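Local coordinates for protein glucuronan lyase A (PDB 2ZZJ) that binds calcium and probably cleaves beta-1,4-glucuronan as an endo-acting family 20 polysaccharide lyase with a beta-jelly-roll fold, at residues Tyr123-Tyr128 with Gly134-Thr139. Numbering follows the deposited sequence.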
loop_
_atom_site.group_PDB
_atom_site.type_symbol
_atom_site.label_atom_id
_atom_site.label_comp_id
_atom_site.label_asym_id
_atom_site.label_seq_id
_atom_site.Cartn_x
_atom_site.Cartn_y
_atom_site.Cartn_z
ATOM N N TYR A 123 10.233 4.846 0.414
ATOM C CA TYR A 123 9.755 6.049 1.051
ATOM C C TYR A 123 10.261 7.212 0.206
ATOM O O TYR A 123 11.171 7.033 -0.630
ATOM C CB TYR A 123 10.232 6.162 2.501
ATOM C CG TYR A 123 11.733 6.002 2.714
ATOM C CD1 TYR A 123 12.603 7.113 2.687
ATOM C CD2 TYR A 123 12.282 4.764 2.952
ATOM C CE1 TYR A 123 14.001 6.960 2.890
ATOM C CE2 TYR A 123 13.662 4.596 3.153
ATOM C CZ TYR A 123 14.524 5.709 3.120
ATOM O OH TYR A 123 15.903 5.511 3.324
ATOM N N VAL A 124 9.658 8.376 0.426
ATOM C CA VAL A 124 9.955 9.599 -0.313
ATOM C C VAL A 124 10.362 10.685 0.668
ATOM O O VAL A 124 9.757 10.834 1.729
ATOM C CB VAL A 124 8.715 10.035 -1.138
ATOM C CG1 VAL A 124 8.965 11.300 -1.906
ATOM C CG2 VAL A 124 8.351 8.933 -2.131
ATOM N N ASN A 125 11.398 11.448 0.325
ATOM C CA ASN A 125 11.740 12.622 1.121
ATOM C C ASN A 125 12.189 13.755 0.199
ATOM O O ASN A 125 12.435 13.549 -0.997
ATOM C CB ASN A 125 12.807 12.293 2.177
ATOM C CG ASN A 125 14.071 11.751 1.564
ATOM O OD1 ASN A 125 14.529 12.248 0.532
ATOM N ND2 ASN A 125 14.662 10.736 2.193
ATOM N N GLY A 126 12.298 14.946 0.769
ATOM C CA GLY A 126 12.499 16.141 -0.023
ATOM C C GLY A 126 11.344 17.081 0.228
ATOM O O GLY A 126 10.734 17.043 1.287
ATOM N N HIS A 127 11.062 17.925 -0.759
ATOM C CA HIS A 127 10.185 19.109 -0.623
ATOM C C HIS A 127 8.991 19.057 -1.606
ATOM O O HIS A 127 7.857 19.383 -1.245
ATOM C CB HIS A 127 10.989 20.426 -0.812
ATOM C CG HIS A 127 10.181 21.666 -0.561
ATOM N ND1 HIS A 127 9.664 21.986 0.678
ATOM C CD2 HIS A 127 9.786 22.659 -1.396
ATOM C CE1 HIS A 127 8.994 23.122 0.600
ATOM N NE2 HIS A 127 9.042 23.544 -0.651
ATOM N N TYR A 128 9.246 18.651 -2.840
ATOM C CA TYR A 128 8.180 18.498 -3.845
ATOM C C TYR A 128 7.118 19.598 -3.783
ATOM O O TYR A 128 5.907 19.334 -3.822
ATOM C CB TYR A 128 7.507 17.128 -3.701
ATOM C CG TYR A 128 6.855 16.588 -4.961
ATOM C CD1 TYR A 128 7.615 16.308 -6.098
ATOM C CD2 TYR A 128 5.482 16.315 -5.010
ATOM C CE1 TYR A 128 7.023 15.776 -7.257
ATOM C CE2 TYR A 128 4.886 15.773 -6.159
ATOM C CZ TYR A 128 5.670 15.515 -7.280
ATOM O OH TYR A 128 5.104 14.982 -8.424
ATOM N N GLY A 134 12.307 19.424 -5.920
ATOM C CA GLY A 134 13.293 18.444 -5.473
ATOM C C GLY A 134 12.686 17.477 -4.474
ATOM O O GLY A 134 12.187 17.886 -3.419
ATOM N N ARG A 135 12.679 16.202 -4.861
ATOM C CA ARG A 135 12.280 15.086 -3.988
ATOM C C ARG A 135 13.100 13.852 -4.359
ATOM O O ARG A 135 13.565 13.729 -5.490
ATOM C CB ARG A 135 10.780 14.797 -4.115
ATOM C CG ARG A 135 10.409 13.912 -5.281
ATOM C CD ARG A 135 8.988 13.380 -5.143
ATOM N NE ARG A 135 8.521 12.835 -6.414
ATOM C CZ ARG A 135 7.485 12.010 -6.545
ATOM N NH1 ARG A 135 6.796 11.625 -5.472
ATOM N NH2 ARG A 135 7.136 11.561 -7.747
ATOM N N ASN A 136 13.280 12.952 -3.396
ATOM C CA ASN A 136 14.070 11.751 -3.569
ATOM C C ASN A 136 13.192 10.551 -3.227
ATOM O O ASN A 136 12.450 10.591 -2.250
ATOM C CB ASN A 136 15.319 11.812 -2.661
ATOM C CG ASN A 136 16.353 10.729 -2.980
ATOM O OD1 ASN A 136 17.034 10.228 -2.078
ATOM N ND2 ASN A 136 16.477 10.359 -4.256
ATOM N N ILE A 137 13.262 9.510 -4.048
ATOM C CA ILE A 137 12.528 8.259 -3.837
ATOM C C ILE A 137 13.538 7.170 -3.507
ATOM O O ILE A 137 14.396 6.839 -4.335
ATOM C CB ILE A 137 11.692 7.869 -5.078
ATOM C CG1 ILE A 137 10.708 8.994 -5.438
ATOM C CG2 ILE A 137 10.940 6.549 -4.846
ATOM C CD1 ILE A 137 9.961 8.813 -6.793
ATOM N N VAL A 138 13.460 6.623 -2.296
ATOM C CA VAL A 138 14.353 5.521 -1.907
ATOM C C VAL A 138 13.585 4.203 -2.022
ATOM O O VAL A 138 12.677 3.954 -1.230
ATOM C CB VAL A 138 14.875 5.688 -0.477
ATOM C CG1 VAL A 138 15.718 4.495 -0.073
ATOM C CG2 VAL A 138 15.685 7.010 -0.333
ATOM N N THR A 139 13.951 3.380 -3.000
ATOM C CA THR A 139 13.310 2.087 -3.208
ATOM C C THR A 139 14.066 1.014 -2.464
ATOM O O THR A 139 15.303 0.975 -2.497
ATOM C CB THR A 139 13.217 1.760 -4.707
ATOM O OG1 THR A 139 12.364 2.729 -5.320
ATOM C CG2 THR A 139 12.625 0.373 -4.952
#
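Val138 lies over one face of the Tyr123 ring, its CB 3.8 Å from the ring centroid in a CH-pi contact offset toward the rim. CG1 of the valine reaches toward CZ and OH, CG2 toward CE1. With CG set between the backbone N and the carbonyl carbon (chi1 52°), the ring leans toward the partner strand and meets Val138. Its OH is hydrogen-bonded to Glu180, so an alanine here would probably uncover Val138 and leave that carboxylate without its phenol partner. Next on the same face, Asn125 and Asn136 run side by side, Asn125 OD1 against Asn136 CB (3.3 Å), with their amide planes 41° apart; Asn125 ND2 hydrogen-bonds to the Ala184 carbonyl. On the other face, Val124 CG2 meets Ile137 CG1 at 4.1 Å. Farther along, the extended Arg135 chain lays its guanidinium on the Tyr128 ring, planes at 30°, a cation-pi stack closest where Arg135 NE lies 3.4 Å from Tyr128 CE1; Ile137 CD1 covers the opposite face of the guanidinium.

Tyr123 with Val138 and Asn125 with Asn136 are antiparallel hydrogen-bonded pairs. Beyond them, Gly134 O accepts both His127 N (2.9 Å) and Tyr128 N (3.1 Å), closing the strands where the connecting loop begins. This hairpin of strands 118-126 and 135-145 borders one sheet of the jelly roll, with Met107 of strand 106-115 touching both Tyr128 and Arg135, while Phe168 of strand 166-172 meets the Tyr123 ring.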